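Local coordinates for uncharacterized protein (Bacteroides caccae, PDB 4L7A) that is of unknown function but probably acts as a zinc-dependent metallopeptidase of the Peptidase_MA clan, at residues A[146-149]-A[150-154]; A[201-204]-A[205-209]; A[226-229]-A[230-234]; A[238-241]-A[242-246]; A[252-255]-A[256-259]. All coordinates share one frame; numbering follows the deposited sequence.

Contact 1: residues A[146-149]-A[150-154]; sequences FAHI and LHQKK
Ile149, Leu150 and His148 carry this one-turn contact near the C-terminal end of helix 131-153. Its sequence closes an HExxH motif; the place of His148 is consistent with a zinc-ligand position, as in relatives of the Peptidase_MA clan. Ile149 lies alongside Lys153: its CG2 branch, anti to the backbone N, comes to 3.6 Å from Lys153 NZ, the amine being hydrogen-bonded to Ala88 O. Leu150 N gives the helical bond to Phe146 O (3.0 Å), and Leu150 CG packs against the same carbonyl oxygen at 3.5 Å before the side chain continues onto Tyr239, Met240 and Trp244. His148 swings out with CG anti to its N (chi1 -175°), which brings one ring face over Gln152 CG; the imidazole and amide planes stand 40° apart, and the two NE2 atoms are 3.6 Å apart. A valine replacing His151 would probably leave the water that bridges the two histidines with one imidazole fewer to hold it, and His148 freer to turn. That water lies in both ring planes, 2.9 Å from His148 ND1 and 2.7 Å from His151 ND1. Ala147 O sits over the centre of the His151 ring, 3.1 Å above its plane.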
# COMPACT_ATOMS: atom_id res chain seq x y z
N PHE A 146 -2.44 -6.02 -0.17
CA PHE A 146 -2.34 -6.85 1.02
C PHE A 146 -3.72 -7.32 1.47
O PHE A 146 -3.90 -8.49 1.78
CB PHE A 146 -1.56 -6.20 2.13
CG PHE A 146 -0.24 -5.65 1.70
CD1 PHE A 146 0.45 -6.18 0.61
CD2 PHE A 146 0.33 -4.59 2.37
CE1 PHE A 146 1.68 -5.63 0.22
CE2 PHE A 146 1.55 -4.08 1.99
CZ PHE A 146 2.22 -4.59 0.92
N ALA A 147 -4.70 -6.43 1.41
CA ALA A 147 -6.02 -6.80 1.76
C ALA A 147 -6.55 -7.88 0.87
O ALA A 147 -7.19 -8.82 1.34
CB ALA A 147 -6.95 -5.56 1.73
N HIS A 148 -6.31 -7.77 -0.42
CA HIS A 148 -6.70 -8.79 -1.32
C HIS A 148 -6.13 -10.22 -1.01
O HIS A 148 -6.83 -11.21 -1.10
CB HIS A 148 -6.33 -8.34 -2.70
CG HIS A 148 -6.80 -9.28 -3.72
ND1 HIS A 148 -8.14 -9.45 -3.99
CD2 HIS A 148 -6.12 -10.15 -4.51
CE1 HIS A 148 -8.27 -10.39 -4.92
NE2 HIS A 148 -7.07 -10.82 -5.25
N ILE A 149 -4.87 -10.30 -0.59
CA ILE A 149 -4.25 -11.56 -0.14
C ILE A 149 -4.97 -12.07 1.10
O ILE A 149 -5.22 -13.27 1.23
CB ILE A 149 -2.74 -11.38 0.13
CG1 ILE A 149 -1.99 -11.15 -1.20
CG2 ILE A 149 -2.14 -12.61 0.81
CD1 ILE A 149 -0.50 -10.66 -0.99
N LEU A 150 -5.30 -11.16 2.02
CA LEU A 150 -6.07 -11.60 3.18
C LEU A 150 -7.38 -12.27 2.73
O LEU A 150 -7.78 -13.37 3.23
CB LEU A 150 -6.38 -10.46 4.14
CG LEU A 150 -5.20 -9.77 4.81
CD1 LEU A 150 -5.63 -8.53 5.57
CD2 LEU A 150 -4.46 -10.79 5.76
N HIS A 151 -8.06 -11.61 1.80
CA HIS A 151 -9.34 -12.14 1.28
C HIS A 151 -9.24 -13.48 0.61
O HIS A 151 -10.14 -14.26 0.77
CB HIS A 151 -10.01 -11.17 0.37
CG HIS A 151 -10.20 -9.83 1.00
ND1 HIS A 151 -10.28 -8.67 0.27
CD2 HIS A 151 -10.29 -9.47 2.31
CE1 HIS A 151 -10.40 -7.64 1.10
NE2 HIS A 151 -10.44 -8.10 2.35
N GLN A 152 -8.15 -13.73 -0.10
CA GLN A 152 -7.88 -15.03 -0.72
C GLN A 152 -7.68 -16.12 0.31
O GLN A 152 -8.21 -17.21 0.15
CB GLN A 152 -6.65 -14.97 -1.64
CG GLN A 152 -6.87 -14.07 -2.87
CD GLN A 152 -5.67 -13.99 -3.88
OE1 GLN A 152 -4.52 -13.71 -3.51
NE2 GLN A 152 -5.97 -14.22 -5.15
N LYS A 153 -6.96 -15.81 1.38
CA LYS A 153 -6.71 -16.80 2.41
C LYS A 153 -7.91 -17.05 3.30
O LYS A 153 -8.19 -18.20 3.67
CB LYS A 153 -5.55 -16.39 3.26
CG LYS A 153 -4.19 -16.46 2.57
CD LYS A 153 -3.16 -16.19 3.62
CE LYS A 153 -1.79 -16.62 3.21
NZ LYS A 153 -1.40 -15.95 2.00
N LYS A 154 -8.62 -15.98 3.68
CA LYS A 154 -9.86 -16.11 4.45
C LYS A 154 -10.94 -15.26 3.81
O LYS A 154 -10.94 -14.02 3.93
CB LYS A 154 -9.64 -15.73 5.91
CG LYS A 154 -8.70 -16.63 6.63
CD LYS A 154 -8.55 -16.25 8.06
CE LYS A 154 -7.37 -16.98 8.62
NZ LYS A 154 -7.24 -16.69 10.01
O HOH W 1 -10.40 -8.56 -2.40

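Contact 2: residues A[201-204]-A[205-209]; sequences EVTA and CFLTY
Cys205 folds back over Glu201 one turn earlier on helix 195-208, a buried helix packed against the upstream HExxH helix in this metallopeptidase-like fold. Taken outward, Cys205 CB rests 3.2 Å from Glu201 O and at the same time sits over the centre of the Tyr209 ring, 3.7 Å above its plane. With SG anti to the carbonyl carbon (chi1 -67°), the sulfur runs back toward the preceding turn and also ends 3.2 Å from Glu201 O. That oxygen is therefore flanked by the thiol as well as holding Cys205 N in a 2.8 Å backbone bond. The carboxylate of Glu201 points elsewhere: OE1 meets Lys140 and Thr188, and OE2 accepts from His144 ND1. Because His144 is the first histidine of the HExxH sequence, this is consistent with a second-shell carboxylate that orients a zinc ligand. Along another side of the helix, Leu207 CG packs 3.2 Å from Thr203 O. At the last turn Thr208 N makes a weak bond to Ala204 O, and the hydroxyl reinforces it. Thr208 OG1 lies between the backbone N and the carbonyl carbon (chi1 59°), and from there it donates to Ala204 O at 2.7 Å.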
# COMPACT_ATOMS: atom_id res chain seq x y z
N GLU A 201 -10.59 -1.63 -1.57
CA GLU A 201 -10.54 -0.17 -1.57
C GLU A 201 -11.03 0.44 -0.27
O GLU A 201 -10.44 1.40 0.22
CB GLU A 201 -11.35 0.41 -2.72
CG GLU A 201 -10.68 0.25 -4.12
CD GLU A 201 -9.47 1.18 -4.27
OE1 GLU A 201 -9.70 2.35 -4.63
OE2 GLU A 201 -8.32 0.75 -3.99
N VAL A 202 -12.11 -0.10 0.28
CA VAL A 202 -12.60 0.41 1.55
C VAL A 202 -11.51 0.25 2.58
O VAL A 202 -11.17 1.16 3.28
CB VAL A 202 -13.91 -0.27 1.96
CG1 VAL A 202 -14.28 0.07 3.41
CG2 VAL A 202 -15.02 0.16 1.03
N THR A 203 -10.88 -0.91 2.64
CA THR A 203 -9.81 -1.19 3.58
C THR A 203 -8.60 -0.27 3.39
O THR A 203 -8.10 0.34 4.35
CB THR A 203 -9.33 -2.67 3.42
OG1 THR A 203 -10.43 -3.59 3.47
CG2 THR A 203 -8.33 -3.04 4.51
N ALA A 204 -8.13 -0.14 2.14
CA ALA A 204 -6.96 0.67 1.83
C ALA A 204 -7.21 2.16 2.01
O ALA A 204 -6.30 2.90 2.46
CB ALA A 204 -6.53 0.43 0.41
N CYS A 205 -8.40 2.61 1.64
CA CYS A 205 -8.75 4.04 1.89
C CYS A 205 -8.88 4.32 3.38
O CYS A 205 -8.36 5.32 3.90
CB CYS A 205 -10.03 4.43 1.17
SG CYS A 205 -9.88 4.46 -0.66
N PHE A 206 -9.56 3.44 4.10
CA PHE A 206 -9.72 3.63 5.51
C PHE A 206 -8.37 3.68 6.21
O PHE A 206 -8.16 4.55 7.08
CB PHE A 206 -10.58 2.53 6.13
CG PHE A 206 -10.91 2.78 7.57
CD1 PHE A 206 -11.75 3.84 7.91
CD2 PHE A 206 -10.36 2.00 8.56
CE1 PHE A 206 -12.07 4.12 9.25
CE2 PHE A 206 -10.68 2.25 9.90
CZ PHE A 206 -11.55 3.33 10.25
N LEU A 207 -7.43 2.82 5.81
CA LEU A 207 -6.16 2.79 6.48
C LEU A 207 -5.25 3.97 6.16
O LEU A 207 -4.47 4.32 6.98
CB LEU A 207 -5.42 1.45 6.22
CG LEU A 207 -6.05 0.21 6.83
CD1 LEU A 207 -5.17 -1.04 6.53
CD2 LEU A 207 -6.19 0.42 8.34
N THR A 208 -5.35 4.56 4.97
CA THR A 208 -4.41 5.56 4.51
C THR A 208 -4.98 7.02 4.49
O THR A 208 -4.22 7.95 4.69
CB THR A 208 -3.88 5.28 3.10
OG1 THR A 208 -4.95 5.22 2.15
CG2 THR A 208 -3.13 3.99 3.05
N TYR A 209 -6.29 7.19 4.28
CA TYR A 209 -6.90 8.55 4.23
C TYR A 209 -6.87 9.26 5.60
O TYR A 209 -7.29 8.67 6.61
CB TYR A 209 -8.36 8.48 3.79
CG TYR A 209 -8.60 8.28 2.30
CD1 TYR A 209 -7.60 7.81 1.46
CD2 TYR A 209 -9.89 8.41 1.78
CE1 TYR A 209 -7.83 7.63 0.10
CE2 TYR A 209 -10.13 8.21 0.42
CZ TYR A 209 -9.11 7.84 -0.41
OH TYR A 209 -9.36 7.63 -1.73

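Contact 3: residues A[226-229]-A[230-234]; sequences KPII and DQKLA
Ile228 and Lys232 run alongside one another in the same direction, and they make the apolar part of the contact: Ile228 CG2 reaches Lys232 CE at 4.1 Å. The lysine chain is extended from CG to its end, with CG anti to the carbonyl carbon (chi1 -70°), so its methylenes run past Ile228 O, to which CG comes within 3.4 Å. Its NZ is then carried beyond the helix to a salt bridge with Asp198 and hydrogen bonds to Ser164 and Gly185. The aliphatic stem is thus buried and the charge is satisfied outside the turn. Also on the buried side, Ile229 projects onto Trp214 and Met218 of the same helix and onto Val187.

The backbone bonds belong to the long helix 211-244, which is kinked at Pro227, whose imide N has no proton for the preceding turn. The carbonyl of the same residue still accepts, but unevenly: Gln231 N approaches Pro227 O at 3.0 Å from 36° out of the carbonyl plane. One residue earlier the geometry is more regular, Asp230 N lying 2.8 Å from Lys226 O with an N-H...O angle of 165°. Leu233 N closes the turn on Ile229 O at 2.9 Å.

The remaining polar approach is between two acceptors. Asp230 CG, anti to the carbonyl carbon, turns the carboxylate back over the previous turn, leaving OD2 3.1 Å from Lys226 O, a pairing likely to be mildly unfavourable. The Lys226 chain leads away, and its NZ stays 7.8 Å from Asp230 OD2.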
# COMPACT_ATOMS: atom_id res chain seq x y z
N LYS A 226 -23.68 7.71 2.46
CA LYS A 226 -23.05 7.62 3.76
C LYS A 226 -23.43 6.34 4.48
O LYS A 226 -22.57 5.66 4.97
CB LYS A 226 -23.42 8.79 4.66
CG LYS A 226 -22.34 9.77 4.84
CD LYS A 226 -22.81 10.99 5.64
CE LYS A 226 -23.30 12.08 4.70
NZ LYS A 226 -22.67 13.36 5.06
N PRO A 227 -24.74 6.06 4.60
CA PRO A 227 -25.10 4.81 5.25
C PRO A 227 -24.55 3.57 4.54
O PRO A 227 -24.30 2.56 5.21
CB PRO A 227 -26.64 4.79 5.17
CG PRO A 227 -27.05 6.14 4.84
CD PRO A 227 -25.93 6.78 4.11
N ILE A 228 -24.41 3.62 3.21
CA ILE A 228 -23.88 2.50 2.48
C ILE A 228 -22.36 2.28 2.79
O ILE A 228 -21.93 1.15 3.05
CB ILE A 228 -24.13 2.64 0.99
CG1 ILE A 228 -25.64 2.67 0.69
CG2 ILE A 228 -23.58 1.44 0.29
CD1 ILE A 228 -26.00 3.23 -0.71
N ILE A 229 -21.61 3.37 2.79
CA ILE A 229 -20.21 3.32 3.16
C ILE A 229 -20.06 2.89 4.62
O ILE A 229 -19.19 2.03 4.92
CB ILE A 229 -19.51 4.61 2.89
CG1 ILE A 229 -19.48 4.84 1.39
CG2 ILE A 229 -18.06 4.57 3.39
CD1 ILE A 229 -19.04 6.22 0.99
N ASP A 230 -20.90 3.42 5.51
CA ASP A 230 -20.89 3.02 6.90
C ASP A 230 -21.10 1.50 7.06
O ASP A 230 -20.38 0.84 7.78
CB ASP A 230 -21.96 3.79 7.70
CG ASP A 230 -21.57 5.27 7.91
OD1 ASP A 230 -20.35 5.56 7.99
OD2 ASP A 230 -22.49 6.12 8.03
N GLN A 231 -22.05 0.95 6.32
CA GLN A 231 -22.33 -0.48 6.42
C GLN A 231 -21.14 -1.34 5.94
O GLN A 231 -20.77 -2.34 6.58
CB GLN A 231 -23.58 -0.78 5.60
CG GLN A 231 -23.94 -2.23 5.61
CD GLN A 231 -25.16 -2.50 4.76
OE1 GLN A 231 -25.75 -1.60 4.18
NE2 GLN A 231 -25.56 -3.74 4.71
N LYS A 232 -20.54 -0.95 4.80
CA LYS A 232 -19.36 -1.62 4.27
C LYS A 232 -18.20 -1.58 5.24
O LYS A 232 -17.55 -2.62 5.53
CB LYS A 232 -18.94 -0.98 2.93
CG LYS A 232 -19.92 -1.29 1.83
CD LYS A 232 -19.55 -0.61 0.51
CE LYS A 232 -20.44 -1.07 -0.59
NZ LYS A 232 -20.15 -0.33 -1.90
N LEU A 233 -17.95 -0.40 5.79
CA LEU A 233 -16.85 -0.26 6.75
C LEU A 233 -17.07 -1.06 8.01
O LEU A 233 -16.12 -1.63 8.54
CB LEU A 233 -16.60 1.21 7.07
CG LEU A 233 -15.56 1.51 8.13
CD1 LEU A 233 -14.16 1.16 7.67
CD2 LEU A 233 -15.62 3.00 8.53
N ALA A 234 -18.32 -1.12 8.51
CA ALA A 234 -18.56 -1.89 9.70
C ALA A 234 -18.29 -3.37 9.41
O ALA A 234 -17.69 -4.10 10.23
CB ALA A 234 -19.95 -1.71 10.18

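Contact 4: residues A[238-241]-A[242-246]; sequences KYMK and DSWQV
Tyr239 and Trp244 run alongside each other and meet as an offset edge-to-face pair, the indole edge toward the phenol face, with planes at 77° and the phenol centroid 5.2 Å from that of the five-membered ring. The turn of the indole aims its N-H at the phenol oxygen: Trp244 NE1 donates to Tyr239 OH at 3.0 Å, nearly straight (171°), with the oxygen essentially in the ring plane. Tyr239 OH also bonds to Lys154 O, which fixes the phenol from a second direction. Met240, present as selenomethionine, bends at chi2 and chi3 and crosses the indole obliquely, its selenium 4.2 Å from Trp244 CD1, a Met-aromatic contact; its methyl CE lies beside Val246 CG1 (4.1 Å). On the solvent side Lys238 has CG anti to the backbone N and bends at chi4, which brings NZ across to Asp242 OD2 (2.9 Å) on the syn lone pair in a salt bridge. Met240 O is gripped from opposite faces of its carbonyl plane, by Trp244 N at 3.0 Å and Val246 N at 3.1 Å. Gln245, between these donors, has positive phi (54°), a left-handed residue typical of a helix C-terminus, here that of helix 211-244.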
# COMPACT_ATOMS: atom_id res chain seq x y z
N LYS A 238 -15.48 -5.81 11.13
CA LYS A 238 -15.89 -7.07 11.72
C LYS A 238 -15.11 -8.24 11.14
O LYS A 238 -14.67 -9.10 11.86
CB LYS A 238 -17.40 -7.26 11.54
CG LYS A 238 -17.93 -8.59 12.11
CD LYS A 238 -19.47 -8.65 12.14
CE LYS A 238 -19.98 -10.10 12.27
NZ LYS A 238 -19.53 -10.77 13.53
N TYR A 239 -14.92 -8.25 9.82
CA TYR A 239 -14.13 -9.24 9.14
C TYR A 239 -12.67 -9.22 9.66
O TYR A 239 -12.10 -10.29 9.96
CB TYR A 239 -14.12 -8.99 7.63
CG TYR A 239 -13.02 -9.76 6.88
CD1 TYR A 239 -13.14 -11.14 6.65
CD2 TYR A 239 -11.88 -9.12 6.42
CE1 TYR A 239 -12.13 -11.86 5.97
CE2 TYR A 239 -10.87 -9.83 5.74
CZ TYR A 239 -11.01 -11.20 5.54
OH TYR A 239 -9.99 -11.87 4.86
N MSE A 240 -12.07 -8.03 9.76
CA MSE A 240 -10.67 -8.00 10.19
C MSE A 240 -10.57 -8.53 11.64
O MSE A 240 -9.60 -9.24 11.98
CB MSE A 240 -10.10 -6.62 10.07
CG MSE A 240 -10.06 -6.12 8.65
SE MSE A 240 -8.75 -7.14 7.61
CE MSE A 240 -7.13 -6.32 8.30
N LYS A 241 -11.58 -8.20 12.46
CA LYS A 241 -11.66 -8.71 13.83
C LYS A 241 -11.87 -10.25 13.90
O LYS A 241 -11.07 -10.97 14.50
CB LYS A 241 -12.76 -8.00 14.61
CG LYS A 241 -12.89 -8.45 16.02
CD LYS A 241 -13.89 -7.56 16.76
CE LYS A 241 -14.88 -8.41 17.50
NZ LYS A 241 -15.43 -7.75 18.71
N ASP A 242 -12.90 -10.75 13.25
CA ASP A 242 -13.23 -12.15 13.36
C ASP A 242 -12.18 -13.05 12.69
O ASP A 242 -11.88 -14.09 13.22
CB ASP A 242 -14.61 -12.46 12.75
CG ASP A 242 -15.76 -11.74 13.44
OD1 ASP A 242 -15.56 -11.22 14.57
OD2 ASP A 242 -16.86 -11.68 12.83
N SER A 243 -11.64 -12.64 11.54
CA SER A 243 -10.79 -13.51 10.76
C SER A 243 -9.31 -13.31 11.08
O SER A 243 -8.56 -14.24 10.94
CB SER A 243 -11.02 -13.28 9.25
OG SER A 243 -12.32 -13.73 8.90
N TRP A 244 -8.89 -12.10 11.47
CA TRP A 244 -7.47 -11.85 11.65
C TRP A 244 -7.08 -11.30 13.01
O TRP A 244 -5.92 -11.00 13.23
CB TRP A 244 -6.95 -10.94 10.53
CG TRP A 244 -7.18 -11.52 9.17
CD1 TRP A 244 -8.19 -11.24 8.31
CD2 TRP A 244 -6.41 -12.58 8.57
NE1 TRP A 244 -8.06 -11.98 7.15
CE2 TRP A 244 -7.00 -12.85 7.31
CE3 TRP A 244 -5.24 -13.25 8.94
CZ2 TRP A 244 -6.47 -13.79 6.41
CZ3 TRP A 244 -4.72 -14.23 8.06
CH2 TRP A 244 -5.33 -14.47 6.80
N GLN A 245 -8.06 -11.14 13.91
CA GLN A 245 -7.83 -10.52 15.22
C GLN A 245 -7.18 -9.15 15.10
O GLN A 245 -6.35 -8.79 15.87
CB GLN A 245 -7.04 -11.44 16.14
CG GLN A 245 -7.77 -12.76 16.42
CD GLN A 245 -7.75 -13.74 15.24
OE1 GLN A 245 -6.71 -14.03 14.66
NE2 GLN A 245 -8.92 -14.24 14.88
N VAL A 246 -7.58 -8.38 14.12
CA VAL A 246 -7.01 -7.07 13.95
C VAL A 246 -8.10 -6.05 14.20
O VAL A 246 -9.18 -6.16 13.64
CB VAL A 246 -6.46 -6.90 12.50
CG1 VAL A 246 -6.26 -5.44 12.16
CG2 VAL A 246 -5.22 -7.68 12.31

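Contact 5: residues A[252-255]-A[256-259]; sequences RKVI and ARRT
Val254 lies beside two arginines of the next turn and forms the centre of this contact. Its CG1 methyl, anti to the backbone N (chi1 165°), touches Arg258 NE at 3.7 Å, in the plane and at the edge of the guanidinium, and Arg258 CD at 3.8 Å. The CG2 methyl reaches Arg257 NH1 at 3.8 Å, obliquely. Beneath these, Arg258 N bonds to Val254 O (2.9 Å), while Arg258 CG and CD pack along the same carbonyl. All of this falls on helix 248-260, an amphipathic segment with Lys253 and Ala256 exposed and Val254, Ile255, Arg258 and Thr259 buried. Ile255 and Thr259 follow one turn apart, joined by Thr259 N to Ile255 O at 2.9 Å, and their CG2 methyls come to 4.4 Å. The second shell is helix 59-81. Arg258 is extended from CG to NE, which carries NH1 to Glu75 and to His71 O and NH2 to Glu79; Arg257, bent at chi3, brings NH2 to that same Glu79. A methionine in place of Arg258 would probably leave Glu75 without this charged mate and His71 O without this donor. Arg257 NE is held in turn by Glu261, just beyond the segment.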
# COMPACT_ATOMS: atom_id res chain seq x y z
N ARG A 252 -5.54 1.85 11.57
CA ARG A 252 -5.57 3.18 10.89
C ARG A 252 -4.78 4.26 11.67
O ARG A 252 -4.01 5.02 11.08
CB ARG A 252 -7.01 3.64 10.65
CG ARG A 252 -7.11 5.06 10.04
CD ARG A 252 -8.58 5.53 10.01
NE ARG A 252 -9.09 5.67 11.36
CZ ARG A 252 -8.92 6.76 12.12
NH1 ARG A 252 -8.30 7.82 11.64
NH2 ARG A 252 -9.38 6.81 13.37
N LYS A 253 -4.97 4.30 12.99
CA LYS A 253 -4.34 5.30 13.83
C LYS A 253 -2.87 5.06 13.96
O LYS A 253 -2.09 6.01 13.94
CB LYS A 253 -4.97 5.33 15.21
CG LYS A 253 -6.31 6.07 15.22
CD LYS A 253 -7.35 5.41 16.15
CE LYS A 253 -7.02 5.58 17.62
NZ LYS A 253 -7.61 6.82 18.12
N VAL A 254 -2.48 3.80 14.08
CA VAL A 254 -1.08 3.44 14.17
C VAL A 254 -0.32 3.80 12.87
O VAL A 254 0.75 4.38 12.92
CB VAL A 254 -0.91 1.98 14.59
CG1 VAL A 254 0.51 1.49 14.35
CG2 VAL A 254 -1.32 1.83 16.07
N ILE A 255 -0.93 3.54 11.73
CA ILE A 255 -0.36 3.95 10.45
C ILE A 255 -0.18 5.46 10.38
O ILE A 255 0.92 5.93 10.07
CB ILE A 255 -1.22 3.44 9.27
CG1 ILE A 255 -1.00 1.93 9.15
CG2 ILE A 255 -0.84 4.18 7.94
CD1 ILE A 255 -1.91 1.19 8.25
N ALA A 256 -1.22 6.23 10.75
CA ALA A 256 -1.10 7.68 10.77
C ALA A 256 0.01 8.19 11.71
O ALA A 256 0.74 9.12 11.36
CB ALA A 256 -2.45 8.34 11.15
N ARG A 257 0.14 7.58 12.88
CA ARG A 257 1.17 7.99 13.81
C ARG A 257 2.53 7.72 13.18
O ARG A 257 3.45 8.54 13.25
CB ARG A 257 1.05 7.20 15.11
CG ARG A 257 1.86 7.74 16.24
CD ARG A 257 2.05 6.73 17.39
NE ARG A 257 3.02 5.69 17.04
CZ ARG A 257 2.83 4.37 17.04
NH1 ARG A 257 1.67 3.82 17.36
NH2 ARG A 257 3.83 3.57 16.74
N ARG A 258 2.65 6.56 12.56
CA ARG A 258 3.93 6.18 11.97
C ARG A 258 4.36 7.01 10.76
O ARG A 258 5.52 7.42 10.66
CB ARG A 258 3.95 4.68 11.68
CG ARG A 258 4.17 3.84 12.94
CD ARG A 258 3.81 2.41 12.68
NE ARG A 258 4.17 1.61 13.84
CZ ARG A 258 5.41 1.22 14.11
NH1 ARG A 258 6.42 1.49 13.29
NH2 ARG A 258 5.62 0.54 15.22
N THR A 259 3.43 7.32 9.87
CA THR A 259 3.78 8.16 8.70
C THR A 259 4.08 9.61 9.12
O THR A 259 4.85 10.29 8.44
CB THR A 259 2.69 8.16 7.61
OG1 THR A 259 1.43 8.45 8.18
CG2 THR A 259 2.58 6.84 6.96

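Contact 2 is the core member, its touching residues all buried, whereas contacts 1, 3, 4 and 5 are partly buried and mix apolar faces with exposed charges. Contacts 3 and 4 share helix 211-244, their centres about 17 Å apart: one sits at a proline kink, the other at the helix end with aromatic and ionic pairs. Contact 2 packs against contact 1 (Ala147 CB to Thr203 CG2, 4.0 Å), contact 3 (Phe206 CD1 to Leu233 CD1, 3.6 Å) and contact 5 (Leu207 CD2 to Arg252 N, 3.6 Å). Contacts 1 and 4 meet through Lys154 NZ and Ser243 O at 2.9 Å. A histidine-bridging water marks contact 1, a buried carboxylate bonded to His144 contact 2, arginine-glutamate pairing contact 5.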